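PDB 6OFT: probable zinc protease PqqL from Escherichia coli, which probably acts as a periplasmic zinc-dependent endopeptidase of the M16 family, of which this chain is the first half. Local coordinates for residues A[10-22]-A[209-223]. Residues are numbered along the deposited sequence; the frame is centred on the assembly and turned at random.
Sequences ITGQLDNGLRYMI and SKEALALIKDNLSKL
Asn-16 ties the hairpin 10-22 to the backbone of 220-223, where helix 209-220 gives way to a turn, through one amide nitrogen: its ND2 donates to Leu-220 O (2.8 Å), in the carbonyl plane and on a lone pair, and to Leu-223 O (3.1 Å), where it stands tilted from the plane of that second carbonyl. Further along, the contact is apolar. Leu-14 CD1 rests on the backbone between Leu-220 and Ser-221, 3.8 Å from Ser-221 N, and also meets Ile-216 CG2. The tips of Ile-22 and Ile-216 meet head on, CD1 to CD1 at 3.7 Å, while Leu-213 CD2 comes at about a right angle to the Tyr-20 side chain, 3.5 Å from CE1. Ile-10 CD1 closes the far end against Ser-209.

Behind Asn-16, OD1 accepts from Leu-18 N (3.1 Å, 164° at the hydrogen), an Asx turn that begins inside the type I turn 14-17 and overlaps its end; with CG between the backbone N and carbonyl carbon (chi1 65°), the amide serves both its own turn and the carbonyls of 220 and 223. Replacing Asn-16 by alanine would probably leave those carbonyls without this donor and Leu-18 N without its acceptor, the turn freer to shift. A water also bridges Asn-16 N, weakly, to Ser-221 O.

The helix thus packs against the edge hairpin of the six-stranded sheet, nearly antiparallel to strand 19-22 (156°). Ile-216 extends onto Phe-201 and Val-203 of the adjoining strand 199-205, and Leu-215 touches Met-114 of helix 107-122.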
loop_
_atom_site.group_PDB
_atom_site.type_symbol
_atom_site.label_atom_id
_atom_site.label_comp_id
_atom_site.label_asym_id
_atom_site.label_seq_id
_atom_site.Cartn_x
_atom_site.Cartn_y
_atom_site.Cartn_z
ATOM N N ILE A 10 -10.223 18.017 -9.683
ATOM C CA ILE A 10 -11.417 17.998 -10.526
ATOM C C ILE A 10 -11.893 16.549 -10.597
ATOM O O ILE A 10 -11.136 15.693 -11.033
ATOM C CB ILE A 10 -11.084 18.598 -11.916
ATOM C CG1 ILE A 10 -10.699 20.085 -11.796
ATOM C CG2 ILE A 10 -12.230 18.403 -12.903
ATOM C CD1 ILE A 10 -9.765 20.557 -12.858
ATOM N N THR A 11 -13.109 16.268 -10.103
ATOM C CA THR A 11 -13.681 14.917 -10.116
ATOM C C THR A 11 -15.030 14.929 -10.802
ATOM O O THR A 11 -15.726 15.941 -10.791
ATOM C CB THR A 11 -13.812 14.297 -8.703
ATOM O OG1 THR A 11 -14.611 15.142 -7.875
ATOM C CG2 THR A 11 -12.483 14.029 -8.053
ATOM N N GLY A 12 -15.407 13.789 -11.346
ATOM C CA GLY A 12 -16.681 13.662 -12.031
ATOM C C GLY A 12 -16.825 12.342 -12.734
ATOM O O GLY A 12 -15.947 11.483 -12.653
ATOM N N GLN A 13 -17.929 12.196 -13.440
ATOM C CA GLN A 13 -18.259 10.978 -14.155
ATOM C C GLN A 13 -18.790 11.313 -15.539
ATOM O O GLN A 13 -19.522 12.295 -15.707
ATOM C CB GLN A 13 -19.343 10.230 -13.363
ATOM C CG GLN A 13 -19.210 8.719 -13.387
ATOM C CD GLN A 13 -20.283 8.025 -12.572
ATOM O OE1 GLN A 13 -21.293 8.624 -12.185
ATOM N NE2 GLN A 13 -20.090 6.731 -12.301
ATOM N N LEU A 14 -18.433 10.492 -16.532
ATOM C CA LEU A 14 -18.966 10.617 -17.891
ATOM C C LEU A 14 -20.341 9.928 -17.865
ATOM O O LEU A 14 -20.587 9.145 -16.940
ATOM C CB LEU A 14 -18.007 9.941 -18.901
ATOM C CG LEU A 14 -16.603 10.585 -19.080
ATOM C CD1 LEU A 14 -15.764 9.801 -20.054
ATOM C CD2 LEU A 14 -16.692 12.034 -19.548
ATOM N N ASP A 15 -21.246 10.196 -18.852
ATOM C CA ASP A 15 -22.580 9.554 -18.862
ATOM C C ASP A 15 -22.533 8.021 -18.909
ATOM O O ASP A 15 -23.456 7.363 -18.427
ATOM C CB ASP A 15 -23.484 10.092 -19.984
ATOM C CG ASP A 15 -23.911 11.530 -19.834
ATOM O OD1 ASP A 15 -23.838 12.058 -18.701
ATOM O OD2 ASP A 15 -24.317 12.137 -20.854
ATOM N N ASN A 16 -21.447 7.455 -19.458
ATOM C CA ASN A 16 -21.270 5.999 -19.501
ATOM C C ASN A 16 -20.846 5.400 -18.133
ATOM O O ASN A 16 -20.730 4.188 -18.017
ATOM C CB ASN A 16 -20.316 5.590 -20.638
ATOM C CG ASN A 16 -18.896 6.068 -20.492
ATOM O OD1 ASN A 16 -18.454 6.489 -19.424
ATOM N ND2 ASN A 16 -18.142 5.991 -21.567
ATOM N N GLY A 17 -20.618 6.246 -17.125
ATOM C CA GLY A 17 -20.254 5.799 -15.785
ATOM C C GLY A 17 -18.784 5.844 -15.422
ATOM O O GLY A 17 -18.442 5.577 -14.262
ATOM N N LEU A 18 -17.900 6.146 -16.402
ATOM C CA LEU A 18 -16.461 6.235 -16.162
ATOM C C LEU A 18 -16.178 7.452 -15.280
ATOM O O LEU A 18 -16.664 8.538 -15.577
ATOM C CB LEU A 18 -15.668 6.316 -17.491
ATOM C CG LEU A 18 -14.129 6.353 -17.348
ATOM C CD1 LEU A 18 -13.464 5.300 -18.211
ATOM C CD2 LEU A 18 -13.574 7.746 -17.667
ATOM N N ARG A 19 -15.388 7.270 -14.212
ATOM C CA ARG A 19 -15.038 8.362 -13.313
ATOM C C ARG A 19 -13.710 8.951 -13.741
ATOM O O ARG A 19 -12.909 8.268 -14.370
ATOM C CB ARG A 19 -14.948 7.870 -11.857
ATOM C CG ARG A 19 -16.295 7.617 -11.153
ATOM C CD ARG A 19 -16.077 6.832 -9.857
ATOM N NE ARG A 19 -15.984 5.391 -10.116
ATOM C CZ ARG A 19 -15.659 4.457 -9.224
ATOM N NH1 ARG A 19 -15.345 4.798 -7.978
ATOM N NH2 ARG A 19 -15.631 3.176 -9.576
ATOM N N TYR A 20 -13.472 10.222 -13.416
ATOM C CA TYR A 20 -12.188 10.858 -13.726
ATOM C C TYR A 20 -11.747 11.735 -12.584
ATOM O O TYR A 20 -12.580 12.214 -11.808
ATOM C CB TYR A 20 -12.210 11.628 -15.058
ATOM C CG TYR A 20 -13.376 12.586 -15.209
ATOM C CD1 TYR A 20 -13.313 13.881 -14.700
ATOM C CD2 TYR A 20 -14.525 12.211 -15.893
ATOM C CE1 TYR A 20 -14.396 14.754 -14.807
ATOM C CE2 TYR A 20 -15.599 13.086 -16.035
ATOM C CZ TYR A 20 -15.530 14.359 -15.495
ATOM O OH TYR A 20 -16.586 15.222 -15.658
ATOM N N MET A 21 -10.429 11.920 -12.461
ATOM C CA MET A 21 -9.800 12.750 -11.438
ATOM C C MET A 21 -8.676 13.473 -12.117
ATOM O O MET A 21 -7.816 12.838 -12.735
ATOM C CB MET A 21 -9.257 11.918 -10.265
ATOM C CG MET A 21 -10.272 11.008 -9.631
ATOM S SD MET A 21 -9.581 10.251 -8.165
ATOM C CE MET A 21 -10.640 10.967 -6.936
ATOM N N ILE A 22 -8.723 14.800 -12.075
ATOM C CA ILE A 22 -7.717 15.668 -12.694
ATOM C C ILE A 22 -7.084 16.560 -11.637
ATOM O O ILE A 22 -7.787 17.226 -10.872
ATOM C CB ILE A 22 -8.293 16.497 -13.873
ATOM C CG1 ILE A 22 -8.910 15.577 -14.968
ATOM C CG2 ILE A 22 -7.215 17.453 -14.462
ATOM C CD1 ILE A 22 -9.949 16.267 -15.791
ATOM N N SER A 209 -7.430 22.616 -16.981
ATOM C CA SER A 209 -8.711 21.933 -16.731
ATOM C C SER A 209 -9.475 21.616 -18.024
ATOM O O SER A 209 -9.898 20.479 -18.209
ATOM C CB SER A 209 -9.600 22.769 -15.813
ATOM O OG SER A 209 -8.883 23.243 -14.688
ATOM N N LYS A 210 -9.634 22.621 -18.904
ATOM C CA LYS A 210 -10.367 22.509 -20.172
ATOM C C LYS A 210 -9.764 21.459 -21.089
ATOM O O LYS A 210 -10.495 20.596 -21.563
ATOM C CB LYS A 210 -10.487 23.877 -20.862
ATOM C CG LYS A 210 -11.313 23.885 -22.148
ATOM C CD LYS A 210 -11.247 25.279 -22.786
ATOM C CE LYS A 210 -11.959 25.378 -24.113
ATOM N NZ LYS A 210 -11.769 26.719 -24.728
ATOM N N GLU A 211 -8.436 21.524 -21.322
ATOM C CA GLU A 211 -7.728 20.569 -22.165
ATOM C C GLU A 211 -7.789 19.146 -21.605
ATOM O O GLU A 211 -8.041 18.226 -22.375
ATOM C CB GLU A 211 -6.273 20.998 -22.391
ATOM C CG GLU A 211 -5.575 20.133 -23.433
ATOM C CD GLU A 211 -4.094 20.353 -23.659
ATOM O OE1 GLU A 211 -3.560 21.415 -23.267
ATOM O OE2 GLU A 211 -3.468 19.455 -24.258
ATOM N N ALA A 212 -7.555 18.959 -20.286
ATOM C CA ALA A 212 -7.619 17.634 -19.658
ATOM C C ALA A 212 -9.037 17.059 -19.723
ATOM O O ALA A 212 -9.189 15.898 -20.081
ATOM C CB ALA A 212 -7.127 17.698 -18.216
ATOM N N LEU A 213 -10.079 17.873 -19.421
ATOM C CA LEU A 213 -11.475 17.407 -19.493
ATOM C C LEU A 213 -11.859 17.029 -20.927
ATOM O O LEU A 213 -12.573 16.047 -21.129
ATOM C CB LEU A 213 -12.457 18.453 -18.921
ATOM C CG LEU A 213 -12.467 18.543 -17.390
ATOM C CD1 LEU A 213 -13.009 19.874 -16.909
ATOM C CD2 LEU A 213 -13.226 17.369 -16.768
ATOM N N ALA A 214 -11.344 17.786 -21.923
ATOM C CA ALA A 214 -11.607 17.500 -23.326
ATOM C C ALA A 214 -10.933 16.194 -23.747
ATOM O O ALA A 214 -11.559 15.428 -24.462
ATOM C CB ALA A 214 -11.141 18.653 -24.206
ATOM N N LEU A 215 -9.677 15.923 -23.283
ATOM C CA LEU A 215 -8.941 14.678 -23.601
ATOM C C LEU A 215 -9.772 13.472 -23.208
ATOM O O LEU A 215 -9.940 12.562 -24.006
ATOM C CB LEU A 215 -7.599 14.599 -22.840
ATOM C CG LEU A 215 -6.308 15.084 -23.516
ATOM C CD1 LEU A 215 -5.115 14.811 -22.615
ATOM C CD2 LEU A 215 -6.071 14.413 -24.875
ATOM N N ILE A 216 -10.321 13.493 -21.978
ATOM C CA ILE A 216 -11.144 12.426 -21.406
ATOM C C ILE A 216 -12.463 12.271 -22.149
ATOM O O ILE A 216 -12.776 11.165 -22.599
ATOM C CB ILE A 216 -11.326 12.628 -19.873
ATOM C CG1 ILE A 216 -9.974 12.512 -19.141
ATOM C CG2 ILE A 216 -12.389 11.676 -19.282
ATOM C CD1 ILE A 216 -9.945 13.123 -17.740
ATOM N N LYS A 217 -13.243 13.362 -22.271
ATOM C CA LYS A 217 -14.543 13.307 -22.943
ATOM C C LYS A 217 -14.432 12.925 -24.428
ATOM O O LYS A 217 -15.204 12.088 -24.890
ATOM C CB LYS A 217 -15.343 14.605 -22.742
ATOM C CG LYS A 217 -16.823 14.458 -23.101
ATOM C CD LYS A 217 -17.657 15.693 -22.777
ATOM C CE LYS A 217 -19.047 15.587 -23.359
ATOM N NZ LYS A 217 -19.042 15.753 -24.842
ATOM N N ASP A 218 -13.468 13.503 -25.161
ATOM C CA ASP A 218 -13.295 13.198 -26.588
ATOM C C ASP A 218 -12.918 11.754 -26.864
ATOM O O ASP A 218 -13.199 11.257 -27.954
ATOM C CB ASP A 218 -12.228 14.100 -27.225
ATOM C CG ASP A 218 -12.606 15.562 -27.383
ATOM O OD1 ASP A 218 -11.734 16.356 -27.800
ATOM O OD2 ASP A 218 -13.769 15.918 -27.076
ATOM N N ASN A 219 -12.272 11.081 -25.896
ATOM C CA ASN A 219 -11.768 9.738 -26.131
ATOM C C ASN A 219 -12.410 8.618 -25.330
ATOM O O ASN A 219 -12.231 7.459 -25.695
ATOM C CB ASN A 219 -10.259 9.737 -25.904
ATOM C CG ASN A 219 -9.545 10.585 -26.920
ATOM O OD1 ASN A 219 -9.459 10.232 -28.091
ATOM N ND2 ASN A 219 -9.031 11.724 -26.503
ATOM N N LEU A 220 -13.142 8.926 -24.256
ATOM C CA LEU A 220 -13.678 7.852 -23.408
ATOM C C LEU A 220 -15.183 7.869 -23.232
ATOM O O LEU A 220 -15.724 6.934 -22.639
ATOM C CB LEU A 220 -12.968 7.850 -22.019
ATOM C CG LEU A 220 -11.435 7.634 -22.031
ATOM C CD1 LEU A 220 -10.816 7.941 -20.676
ATOM C CD2 LEU A 220 -11.063 6.216 -22.486
ATOM N N SER A 221 -15.865 8.905 -23.727
ATOM C CA SER A 221 -17.318 8.990 -23.574
ATOM C C SER A 221 -18.085 8.067 -24.542
ATOM O O SER A 221 -19.233 7.703 -24.248
ATOM C CB SER A 221 -17.810 10.437 -23.651
ATOM O OG SER A 221 -17.623 11.000 -24.938
ATOM N N LYS A 222 -17.443 7.639 -25.647
ATOM C CA LYS A 222 -18.084 6.739 -26.618
ATOM C C LYS A 222 -18.065 5.253 -26.194
ATOM O O LYS A 222 -18.676 4.427 -26.885
ATOM C CB LYS A 222 -17.524 6.928 -28.035
ATOM C CG LYS A 222 -18.029 8.221 -28.699
ATOM C CD LYS A 222 -18.104 8.137 -30.237
ATOM C CE LYS A 222 -16.815 8.479 -30.957
ATOM N NZ LYS A 222 -16.470 9.925 -30.847
ATOM N N LEU A 223 -17.389 4.910 -25.065
ATOM C CA LEU A 223 -17.374 3.528 -24.556
ATOM C C LEU A 223 -18.816 3.167 -24.150
ATOM O O LEU A 223 -19.442 3.967 -23.445
ATOM C CB LEU A 223 -16.451 3.352 -23.324
ATOM C CG LEU A 223 -14.944 3.591 -23.480
ATOM C CD1 LEU A 223 -14.277 3.671 -22.116
ATOM C CD2 LEU A 223 -14.280 2.508 -24.309
HETATM O O HOH W 1 -20.310 8.804 -21.961
#